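Local coordinates for 6-phosphogluconate dehydrogenase (Decarboxylating) (Geobacter metallireducens, PDB 4E21), which probably catalyses the NADP-dependent oxidative decarboxylation of 6-phosphogluconate in the pentose phosphate pathway, at residues G215-Y218 and G219-A223; F208-M211 and V212-I216; L250-P253 and D254-R257; S325-Y328 and E329-S333; S96-Q99 and R100-P103. One frame throughout, in Å; residues are numbered along the deposited sequence.

Interaction 1 (G215-Y218 and G219-A223); sequences GIEY and GLMAA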
# COMPACT_ATOMS: atom_id res chain seq x y z
N GLY B 215 -14.18 -5.45 6.76
CA GLY B 215 -12.94 -4.83 6.35
C GLY B 215 -11.86 -5.91 6.29
O GLY B 215 -11.12 -6.00 5.33
N ILE B 216 -11.81 -6.74 7.33
CA ILE B 216 -10.89 -7.86 7.39
C ILE B 216 -11.14 -8.80 6.21
O ILE B 216 -10.21 -9.24 5.53
CB ILE B 216 -11.01 -8.59 8.72
CG1 ILE B 216 -10.50 -7.70 9.85
CG2 ILE B 216 -10.25 -9.90 8.67
CD1 ILE B 216 -10.78 -8.24 11.22
N GLU B 217 -12.41 -9.07 5.96
CA GLU B 217 -12.80 -9.93 4.86
C GLU B 217 -12.27 -9.43 3.52
O GLU B 217 -11.87 -10.22 2.70
CB GLU B 217 -14.31 -10.08 4.85
CG GLU B 217 -14.91 -10.73 3.64
CD GLU B 217 -16.41 -10.44 3.60
OE1 GLU B 217 -17.12 -10.82 4.55
OE2 GLU B 217 -16.89 -9.78 2.66
N TYR B 218 -12.25 -8.12 3.33
CA TYR B 218 -11.72 -7.52 2.11
C TYR B 218 -10.21 -7.80 2.01
O TYR B 218 -9.72 -8.20 0.96
CB TYR B 218 -11.92 -6.01 2.10
CG TYR B 218 -13.27 -5.48 1.67
CD1 TYR B 218 -14.45 -6.14 1.96
CD2 TYR B 218 -13.35 -4.26 1.01
CE1 TYR B 218 -15.70 -5.60 1.57
CE2 TYR B 218 -14.58 -3.73 0.62
CZ TYR B 218 -15.73 -4.40 0.90
OH TYR B 218 -16.91 -3.82 0.49
N GLY B 219 -9.50 -7.56 3.11
CA GLY B 219 -8.07 -7.81 3.20
C GLY B 219 -7.74 -9.27 2.93
O GLY B 219 -6.78 -9.56 2.21
N LEU B 220 -8.53 -10.20 3.48
CA LEU B 220 -8.29 -11.63 3.30
C LEU B 220 -8.49 -12.04 1.85
O LEU B 220 -7.65 -12.74 1.30
CB LEU B 220 -9.20 -12.48 4.19
CG LEU B 220 -9.20 -12.22 5.69
CD1 LEU B 220 -10.28 -13.06 6.34
CD2 LEU B 220 -7.81 -12.58 6.26
N MSE B 221 -9.60 -11.62 1.24
CA MSE B 221 -9.85 -11.90 -0.17
C MSE B 221 -8.77 -11.33 -1.08
O MSE B 221 -8.30 -12.01 -1.99
CB MSE B 221 -11.21 -11.38 -0.58
CG MSE B 221 -12.36 -12.12 0.10
SE MSE B 221 -14.06 -11.14 -0.08
CE MSE B 221 -14.18 -10.99 -2.01
N ALA B 222 -8.37 -10.07 -0.83
CA ALA B 222 -7.26 -9.46 -1.56
C ALA B 222 -5.93 -10.23 -1.43
O ALA B 222 -5.18 -10.31 -2.40
CB ALA B 222 -7.08 -8.00 -1.12
N ALA B 223 -5.63 -10.78 -0.27
CA ALA B 223 -4.40 -11.57 -0.12
C ALA B 223 -4.43 -12.82 -1.00
O ALA B 223 -3.45 -13.13 -1.70
CB ALA B 223 -4.17 -11.95 1.35
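On the long alpha-helix 205-232 of the C-terminal domain, Ile216 meets Leu220 and Glu217 meets selenomethionine Met221, each pair one turn apart. Four i to i+4 backbone bonds hold the turn; the shortest runs from Leu220 N to Ile216 O at 2.8 Å, while Gly219 N reaches Gly215 O at 3.2 Å. Ile216 and Leu220 lie side by side and point the same way. The CG2 branch of Ile216, anti to the backbone N, is the one turned to Leu220 and sits 3.9 Å from Leu220 CG. That same Leu220 CG also rests 3.2 Å from Ile216 O. Glu217 and Met221 run alongside each other too: the selenium of Met221 packs on the CG methylene of Glu217, SE to CG 3.8 Å, and Met221 CG lies 3.3 Å from Glu217 O. Gly219 adds backbone alone. The Tyr218 ring leads off the helix to a cation-pi contact with Arg330. Helix 321-333 packs here through Leu327 on Tyr218 and Ala326 on Ala222, helix 278-289 meets Leu220 and Met221 through Leu279, and Ala223 and Tyr224 of a second subunit pack on Ile216 and Leu220.

Interaction 2 (F208-M211 and V212-I216); sequences FVKM and VHNGI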
# COMPACT_ATOMS: atom_id res chain seq x y z
N PHE B 208 -20.52 -1.96 14.70
CA PHE B 208 -19.12 -1.55 14.66
C PHE B 208 -18.23 -2.77 14.42
O PHE B 208 -17.35 -2.76 13.55
CB PHE B 208 -18.71 -0.85 15.96
CG PHE B 208 -17.34 -0.21 15.89
CD1 PHE B 208 -16.19 -0.99 15.92
CD2 PHE B 208 -17.22 1.17 15.79
CE1 PHE B 208 -14.92 -0.40 15.85
CE2 PHE B 208 -15.95 1.77 15.72
CZ PHE B 208 -14.80 0.97 15.76
N VAL B 209 -18.47 -3.84 15.16
CA VAL B 209 -17.68 -5.04 15.00
C VAL B 209 -17.95 -5.73 13.67
O VAL B 209 -17.03 -6.28 13.06
CB VAL B 209 -17.83 -6.00 16.19
CG1 VAL B 209 -17.10 -7.33 15.90
CG2 VAL B 209 -17.28 -5.35 17.47
N LYS B 210 -19.19 -5.71 13.19
CA LYS B 210 -19.50 -6.35 11.91
C LYS B 210 -18.80 -5.62 10.76
O LYS B 210 -18.33 -6.23 9.80
CB LYS B 210 -21.02 -6.40 11.69
CG LYS B 210 -21.44 -6.54 10.23
CD LYS B 210 -21.27 -7.95 9.74
CE LYS B 210 -21.37 -8.02 8.22
NZ LYS B 210 -22.69 -7.57 7.74
N MSE B 211 -18.76 -4.30 10.86
CA MSE B 211 -18.07 -3.45 9.90
C MSE B 211 -16.60 -3.88 9.70
O MSE B 211 -16.13 -4.04 8.57
CB MSE B 211 -18.20 -1.99 10.37
CG MSE B 211 -17.18 -1.01 9.87
SE MSE B 211 -17.40 0.80 10.63
CE MSE B 211 -16.48 0.59 12.34
N VAL B 212 -15.89 -4.08 10.81
CA VAL B 212 -14.47 -4.39 10.80
C VAL B 212 -14.27 -5.83 10.28
O VAL B 212 -13.35 -6.09 9.52
CB VAL B 212 -13.86 -4.19 12.20
CG1 VAL B 212 -12.39 -4.65 12.26
CG2 VAL B 212 -14.00 -2.73 12.64
N HIS B 213 -15.15 -6.73 10.69
CA HIS B 213 -15.24 -8.06 10.11
C HIS B 213 -15.24 -8.01 8.59
O HIS B 213 -14.54 -8.77 7.95
CB HIS B 213 -16.51 -8.75 10.63
CG HIS B 213 -16.94 -9.94 9.84
ND1 HIS B 213 -17.59 -9.84 8.63
CD2 HIS B 213 -16.85 -11.26 10.11
CE1 HIS B 213 -17.88 -11.05 8.18
NE2 HIS B 213 -17.44 -11.93 9.06
N ASN B 214 -16.03 -7.11 8.03
CA ASN B 214 -16.09 -6.95 6.58
C ASN B 214 -14.80 -6.36 6.01
O ASN B 214 -14.39 -6.71 4.91
CB ASN B 214 -17.30 -6.10 6.16
CG ASN B 214 -18.58 -6.94 6.04
OD1 ASN B 214 -18.79 -7.87 6.82
ND2 ASN B 214 -19.39 -6.64 5.05
N GLY B 215 -14.18 -5.45 6.76
CA GLY B 215 -12.94 -4.83 6.35
C GLY B 215 -11.86 -5.91 6.29
O GLY B 215 -11.12 -6.00 5.33
N ILE B 216 -11.81 -6.74 7.33
CA ILE B 216 -10.89 -7.86 7.39
C ILE B 216 -11.14 -8.80 6.21
O ILE B 216 -10.21 -9.24 5.53
CB ILE B 216 -11.01 -8.59 8.72
CG1 ILE B 216 -10.50 -7.70 9.85
CG2 ILE B 216 -10.25 -9.90 8.67
CD1 ILE B 216 -10.78 -8.24 11.22
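Asn214 OD1 accepts the ND1-H of His213 at 2.9 Å with an N-H...O angle of 154°, and the chain of Lys210, one turn earlier, crosses the same amide with its CE end. The bond is well aimed: the donor lies in the carbonyl plane of Asn214, and OD1 lies at the imidazole edge only 5° out of the ring plane. It would favour this flip of the amide and restrain the rotation of the ring. Lys210 bends about CB-CG (chi2 77°), which turns its end toward Asn214, with Lys210 CE 2.9 Å from Asn214 OD1; its NZ makes weak hydrogen bonds to Asn116 and Thr141. The far nitrogen of His213, NE2, has a weak bond to the backbone N of Val274 of a second subunit, whose Trp269 meets the imidazole edge-to-face. Lys210 O receives Asn214 N at 3.0 Å and lies 3.2 Å from His213 CB.

Phe208, Met211 and Val212 form an apolar patch. Val212 CG2 comes obliquely to the Phe208 ring, 4.1 Å from CE1, and is 4.2 Å from the CE methyl of selenomethionine Met211. Curled at its last torsion, Met211 places that methyl 3.5 Å above the centre of the Phe208 ring, a methyl-on-face contact. Trp308 and Thr309 pack on Met211. The Lys-Met-Val-His-Asn-Gly run is characteristic of the 6-phosphogluconate dehydrogenase family, and a polar face tied to Asn116 is consistent with a place in the substrate cleft.

Interaction 3 (L250-P253 and D254-R257); sequences LRNP and DFYR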
# COMPACT_ATOMS: atom_id res chain seq x y z
N LEU B 250 11.89 -8.65 -18.23
CA LEU B 250 12.03 -10.08 -17.97
C LEU B 250 13.41 -10.62 -18.26
O LEU B 250 13.75 -10.95 -19.36
CB LEU B 250 10.92 -10.91 -18.60
CG LEU B 250 10.43 -11.94 -17.59
CD1 LEU B 250 10.11 -11.29 -16.27
CD2 LEU B 250 9.30 -12.77 -18.07
N ARG B 251 14.20 -10.69 -17.21
CA ARG B 251 15.61 -10.94 -17.27
C ARG B 251 15.91 -12.36 -17.58
O ARG B 251 16.80 -12.66 -18.34
CB ARG B 251 16.25 -10.56 -15.93
CG ARG B 251 17.77 -10.46 -15.95
CD ARG B 251 18.35 -10.30 -14.56
NE ARG B 251 19.77 -10.58 -14.58
CZ ARG B 251 20.71 -9.69 -14.89
NH1 ARG B 251 20.39 -8.45 -15.17
NH2 ARG B 251 21.96 -10.05 -14.91
N ASN B 252 15.17 -13.25 -16.95
CA ASN B 252 15.33 -14.66 -17.19
C ASN B 252 13.98 -15.26 -17.45
O ASN B 252 13.34 -15.69 -16.54
CB ASN B 252 15.91 -15.33 -15.96
CG ASN B 252 17.22 -14.73 -15.53
OD1 ASN B 252 18.25 -15.13 -15.98
ND2 ASN B 252 17.16 -13.79 -14.62
N PRO B 253 13.54 -15.27 -18.69
CA PRO B 253 12.23 -15.85 -19.02
C PRO B 253 12.10 -17.32 -18.57
O PRO B 253 10.99 -17.70 -18.18
CB PRO B 253 12.16 -15.70 -20.55
CG PRO B 253 13.56 -15.33 -20.99
CD PRO B 253 14.15 -14.59 -19.84
N ASP B 254 13.19 -18.10 -18.57
CA ASP B 254 13.17 -19.49 -18.07
C ASP B 254 12.72 -19.63 -16.62
O ASP B 254 12.31 -20.71 -16.20
CB ASP B 254 14.55 -20.14 -18.20
CG ASP B 254 14.98 -20.32 -19.63
OD1 ASP B 254 14.27 -19.83 -20.54
OD2 ASP B 254 16.06 -20.95 -19.85
N PHE B 255 12.82 -18.56 -15.84
CA PHE B 255 12.37 -18.60 -14.45
C PHE B 255 10.83 -18.37 -14.32
O PHE B 255 10.27 -18.38 -13.22
CB PHE B 255 13.18 -17.63 -13.59
CG PHE B 255 14.65 -17.98 -13.47
CD1 PHE B 255 15.09 -19.28 -13.66
CD2 PHE B 255 15.59 -17.00 -13.17
CE1 PHE B 255 16.45 -19.61 -13.55
CE2 PHE B 255 16.94 -17.32 -13.05
CZ PHE B 255 17.38 -18.63 -13.24
N TYR B 256 10.17 -18.14 -15.44
CA TYR B 256 8.71 -17.96 -15.42
C TYR B 256 8.03 -18.74 -16.54
O TYR B 256 7.44 -18.16 -17.44
CB TYR B 256 8.35 -16.46 -15.43
CG TYR B 256 8.90 -15.72 -14.22
CD1 TYR B 256 8.21 -15.74 -13.00
CD2 TYR B 256 10.11 -15.04 -14.27
CE1 TYR B 256 8.70 -15.09 -11.89
CE2 TYR B 256 10.61 -14.38 -13.17
CZ TYR B 256 9.90 -14.42 -11.98
OH TYR B 256 10.39 -13.79 -10.86
N ARG B 257 8.11 -20.05 -16.48
CA ARG B 257 7.46 -20.89 -17.49
C ARG B 257 6.63 -21.97 -16.82
O ARG B 257 6.48 -23.07 -17.34
CB ARG B 257 8.49 -21.49 -18.46
CG ARG B 257 9.21 -20.42 -19.29
CD ARG B 257 9.81 -20.95 -20.58
NE ARG B 257 10.39 -19.84 -21.35
CZ ARG B 257 11.62 -19.82 -21.84
NH1 ARG B 257 12.42 -20.87 -21.68
NH2 ARG B 257 12.06 -18.76 -22.51
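Asn252 packs tightly on Phe255, whereas Pro253 meets Arg257 more loosely on the solvent side of the same turn. On the tight side the CB of Asn252 approaches the aromatic ring obliquely, 3.3 Å from Phe255 CD2, and the amide lies alongside with its CG 3.6 Å from Phe255 CE2. Amide and ring planes are 34° apart, so the two flat groups are inclined rather than stacked. The two side chains lie side by side and point the same way; in each, CG is anti to the carbonyl carbon. The backbone draws them together: Phe255 N binds Asn252 O at 3.0 Å, and Tyr256 N binds Pro253 O at 2.9 Å. Both donors stand well above the carbonyl planes, about 50° out. Leu250 adds a thinner apolar touch, its CD1 4.2 Å from Tyr256 CD2.

The open side belongs to Asp254 and Arg257, both exposed. Arg257 lays one guanidinium face over the Pro253-Asp254 peptide, with its NH2 3.6 Å from Pro253 CB. Its salt bridge to Asp254 is modelled too short to be taken literally. In contrast, Tyr256 is buried, and packs on Tyr119 of a second subunit, where its OH bonds Asp315; Phe255 O binds the hydroxyl of Tyr119 of that subunit. Two successive i to i+3 bonds, accepted in turn by Asn252 O and Pro253 O and led by a proline, are the hallmark of a 3-10 turn, here set in an extended loop that reaches from the chain's body onto a neighbouring subunit.

Interaction 4 (S325-Y328 and E329-S333); sequences SALY and ERFSS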
# COMPACT_ATOMS: atom_id res chain seq x y z
N SER B 325 -5.78 -0.88 0.89
CA SER B 325 -5.39 -1.30 -0.43
C SER B 325 -6.36 -2.31 -1.05
O SER B 325 -6.64 -2.24 -2.24
CB SER B 325 -3.96 -1.79 -0.42
OG SER B 325 -3.14 -0.64 -0.55
N ALA B 326 -6.91 -3.21 -0.23
CA ALA B 326 -7.91 -4.16 -0.72
C ALA B 326 -9.16 -3.42 -1.20
O ALA B 326 -9.77 -3.78 -2.22
CB ALA B 326 -8.27 -5.18 0.35
N LEU B 327 -9.54 -2.39 -0.47
CA LEU B 327 -10.65 -1.54 -0.89
C LEU B 327 -10.33 -0.81 -2.20
O LEU B 327 -11.16 -0.79 -3.12
CB LEU B 327 -11.02 -0.53 0.21
CG LEU B 327 -12.17 0.43 -0.11
CD1 LEU B 327 -13.49 -0.31 -0.23
CD2 LEU B 327 -12.26 1.50 0.99
N TYR B 328 -9.13 -0.22 -2.28
CA TYR B 328 -8.76 0.58 -3.45
C TYR B 328 -8.68 -0.28 -4.70
O TYR B 328 -8.94 0.20 -5.82
CB TYR B 328 -7.45 1.35 -3.24
CG TYR B 328 -7.50 2.31 -2.06
CD1 TYR B 328 -6.36 2.56 -1.29
CD2 TYR B 328 -8.68 2.94 -1.72
CE1 TYR B 328 -6.41 3.44 -0.19
CE2 TYR B 328 -8.76 3.80 -0.63
CZ TYR B 328 -7.62 4.05 0.13
OH TYR B 328 -7.70 4.89 1.20
N GLU B 329 -8.32 -1.55 -4.52
CA GLU B 329 -8.25 -2.44 -5.66
C GLU B 329 -9.64 -2.63 -6.23
O GLU B 329 -9.80 -2.75 -7.45
CB GLU B 329 -7.58 -3.78 -5.30
CG GLU B 329 -6.05 -3.65 -5.09
CD GLU B 329 -5.44 -4.93 -4.58
OE1 GLU B 329 -6.08 -5.59 -3.75
OE2 GLU B 329 -4.33 -5.31 -5.00
N ARG B 330 -10.64 -2.68 -5.37
CA ARG B 330 -12.01 -2.74 -5.84
C ARG B 330 -12.36 -1.47 -6.63
O ARG B 330 -12.98 -1.57 -7.70
CB ARG B 330 -13.01 -2.99 -4.70
CG ARG B 330 -12.77 -4.32 -3.98
CD ARG B 330 -13.93 -4.68 -3.08
NE ARG B 330 -13.71 -5.97 -2.44
CZ ARG B 330 -14.67 -6.71 -1.88
NH1 ARG B 330 -15.94 -6.30 -1.90
NH2 ARG B 330 -14.35 -7.86 -1.32
N PHE B 331 -11.95 -0.30 -6.13
CA PHE B 331 -12.19 0.95 -6.86
C PHE B 331 -11.58 0.93 -8.26
O PHE B 331 -12.26 1.29 -9.23
CB PHE B 331 -11.65 2.19 -6.12
CG PHE B 331 -12.34 2.48 -4.83
CD1 PHE B 331 -11.82 3.41 -3.96
CD2 PHE B 331 -13.50 1.80 -4.47
CE1 PHE B 331 -12.47 3.69 -2.75
CE2 PHE B 331 -14.14 2.06 -3.26
CZ PHE B 331 -13.63 3.00 -2.41
N SER B 332 -10.31 0.53 -8.37
CA SER B 332 -9.64 0.56 -9.67
C SER B 332 -10.19 -0.52 -10.59
O SER B 332 -10.15 -0.38 -11.81
CB SER B 332 -8.11 0.44 -9.54
OG SER B 332 -7.79 -0.70 -8.77
N SER B 333 -10.71 -1.59 -10.00
CA SER B 333 -11.32 -2.65 -10.78
C SER B 333 -12.55 -2.11 -11.52
O SER B 333 -12.98 -2.67 -12.54
CB SER B 333 -11.71 -3.82 -9.89
OG SER B 333 -13.05 -3.69 -9.43
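Phe331 reaches back over the preceding turn of its helix, between Leu327 and Tyr328. Its CB starts 3.4 Å from Tyr328 O. With CG anti to the carbonyl carbon (chi1 -65°), the ring swings toward the earlier turn, and one face receives Leu327 O, 3.7 Å above the plane and offset toward the rim. The same oxygen takes the backbone N of Phe331 at 3.2 Å, with the donor in the carbonyl plane. Along one side of the ring, CD1 lies 3.9 Å from Tyr328 CD2, and CE1 follows at the edge of the tyrosine ring, in its plane. Along the other side CE2 meets Leu327 CD1 at 3.9 Å, and the tip, CZ, presses on Leu327 CG at 3.7 Å; the leucine chain crosses the ring obliquely.

All of this lies on helix 321-333 of the helical C-terminal domain, at a subunit interface: Ile314 of a fourth subunit packs on both Leu327 and Tyr328, and Tyr328 OH bonds Ser324 of that subunit. An alanine in place of Phe331 is likely to open a gap beside Leu327, leaving its branched end and the edge of Tyr328 without their shared partner.

On another side of the helix Glu329 CG rests 3.2 Å from Ser325 O, and its carboxylate lies close to that of Glu226, which may favour a proton on one of them. Arg330 bonds Ser301 O through NH1 and makes a cation-pi contact with Tyr218, while Ser333 OG donates to Arg330 O at 2.7 Å.

Interaction 5 (S96-Q99 and R100-P103); sequences SMLQ and RMTP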
# COMPACT_ATOMS: atom_id res chain seq x y z
N SER B 96 -37.13 5.63 7.95
CA SER B 96 -38.51 5.88 7.57
C SER B 96 -39.38 4.70 7.99
O SER B 96 -40.60 4.82 8.09
CB SER B 96 -38.63 6.13 6.07
OG SER B 96 -38.70 4.89 5.39
N MSE B 97 -38.77 3.55 8.21
CA MSE B 97 -39.51 2.43 8.74
C MSE B 97 -39.79 2.71 10.22
O MSE B 97 -40.85 2.35 10.74
CB MSE B 97 -38.74 1.13 8.56
CG MSE B 97 -39.53 -0.11 8.87
SE MSE B 97 -41.25 -0.24 7.94
CE MSE B 97 -40.61 -0.64 6.14
N LEU B 98 -38.86 3.39 10.89
CA LEU B 98 -39.00 3.70 12.30
C LEU B 98 -40.02 4.83 12.51
O LEU B 98 -40.81 4.78 13.45
CB LEU B 98 -37.65 4.06 12.92
CG LEU B 98 -36.62 2.94 13.01
CD1 LEU B 98 -35.34 3.43 13.67
CD2 LEU B 98 -37.19 1.74 13.75
N GLN B 99 -40.00 5.83 11.64
CA GLN B 99 -40.97 6.92 11.68
C GLN B 99 -42.39 6.38 11.55
O GLN B 99 -43.28 6.76 12.30
CB GLN B 99 -40.69 7.94 10.57
CG GLN B 99 -39.59 8.95 10.91
CD GLN B 99 -38.86 9.51 9.68
OE1 GLN B 99 -39.32 9.35 8.54
NE2 GLN B 99 -37.71 10.16 9.90
N ARG B 100 -42.56 5.47 10.60
CA ARG B 100 -43.85 4.87 10.28
C ARG B 100 -44.40 3.92 11.36
O ARG B 100 -45.59 3.98 11.68
CB ARG B 100 -43.77 4.12 8.94
CG ARG B 100 -45.12 3.65 8.41
CD ARG B 100 -46.08 4.86 8.16
NE ARG B 100 -47.50 4.51 8.26
CZ ARG B 100 -48.17 3.82 7.34
NH1 ARG B 100 -47.57 3.38 6.24
NH2 ARG B 100 -49.46 3.56 7.53
N MSE B 101 -43.58 3.04 11.93
CA MSE B 101 -44.13 2.07 12.86
C MSE B 101 -44.07 2.42 14.36
O MSE B 101 -44.85 1.88 15.15
CB MSE B 101 -43.55 0.69 12.62
CG MSE B 101 -42.31 0.45 13.38
SE MSE B 101 -41.78 -1.42 13.38
CE MSE B 101 -39.91 -0.97 13.62
N THR B 102 -43.14 3.30 14.75
CA THR B 102 -42.97 3.65 16.16
C THR B 102 -44.25 4.17 16.87
O THR B 102 -44.47 3.84 18.05
CB THR B 102 -41.78 4.62 16.34
OG1 THR B 102 -40.57 3.92 16.06
CG2 THR B 102 -41.71 5.17 17.77
N PRO B 103 -45.10 4.96 16.18
CA PRO B 103 -46.38 5.39 16.77
C PRO B 103 -47.33 4.25 17.12
O PRO B 103 -48.22 4.46 17.94
CB PRO B 103 -47.00 6.26 15.67
CG PRO B 103 -45.81 6.78 14.88
CD PRO B 103 -44.81 5.64 14.90
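Three i to i+4 backbone bonds, Arg100 to Ser96, Met101 to Met97 and Thr102 to Leu98, run along the C-terminal part of helix 94-101, with a 3-10 segment at Thr102 and Pro103; the first is long, with Arg100 N 3.3 Å from Ser96 O and well above the carbonyl plane. Leu98 O is gripped twice. Thr102 N comes to it at 3.1 Å, and Thr102 OG1 donates to Leu98 O at 2.8 Å from the opposite face of the carbonyl plane. The hydroxyl gets there because it sits beside the backbone N (chi1 -68°), folded back over the preceding turn. A valine in its place would probably leave Leu98 O with the backbone donor alone, the second grip on it lost.

Next along, Pro103 has no N-H to offer, and its CD instead lies 3.2 Å from Gln99 O. The helix is the crossover of a beta-alpha-beta unit, strand 84-87 to strand 110-113, in the Rossmann-type NAD-binding domain. Its inner face carries Leu98 and selenomethionine Met101 side by side, pointing the same way, with Leu98 CD2 3.8 Å from Met101 CE. Met101 holds its CG between the backbone N and carbonyl carbon (chi1 89°), and its extended chain reaches Val85 and Leu87 of the sheet. Leu87 also takes Met97 and Leu98, while Ile28 of strand 24-28 meets both Met97 and Met101. Toward the outside, Arg100 leaves the contact for a salt bridge with Glu73 of helix 72-78.

Interactions 1 and 2 are consecutive buried turns of helix 205-232, sharing Gly215 and Ile216, and their chemistry changes along it: an imidazole-amide bond and a lysine at residues 208-216 give way to mainly apolar packing, with Tyr218 and Glu217 among it, at 215-223. Interaction 4, also buried, touches interaction 1 directly where Ala222 meets Ala326 and Arg330 meets Tyr218, joining two helices of the C-terminal domain. Interaction 3 lies at the surface, its centre about 30 Å from that of interaction 1, and is built on a 3-10 segment; like interactions 1, 2 and 4 it touches other subunits. Interaction 5, partly buried, is in the nucleotide-binding domain, packs on a sheet and touches no other subunit of the assembly.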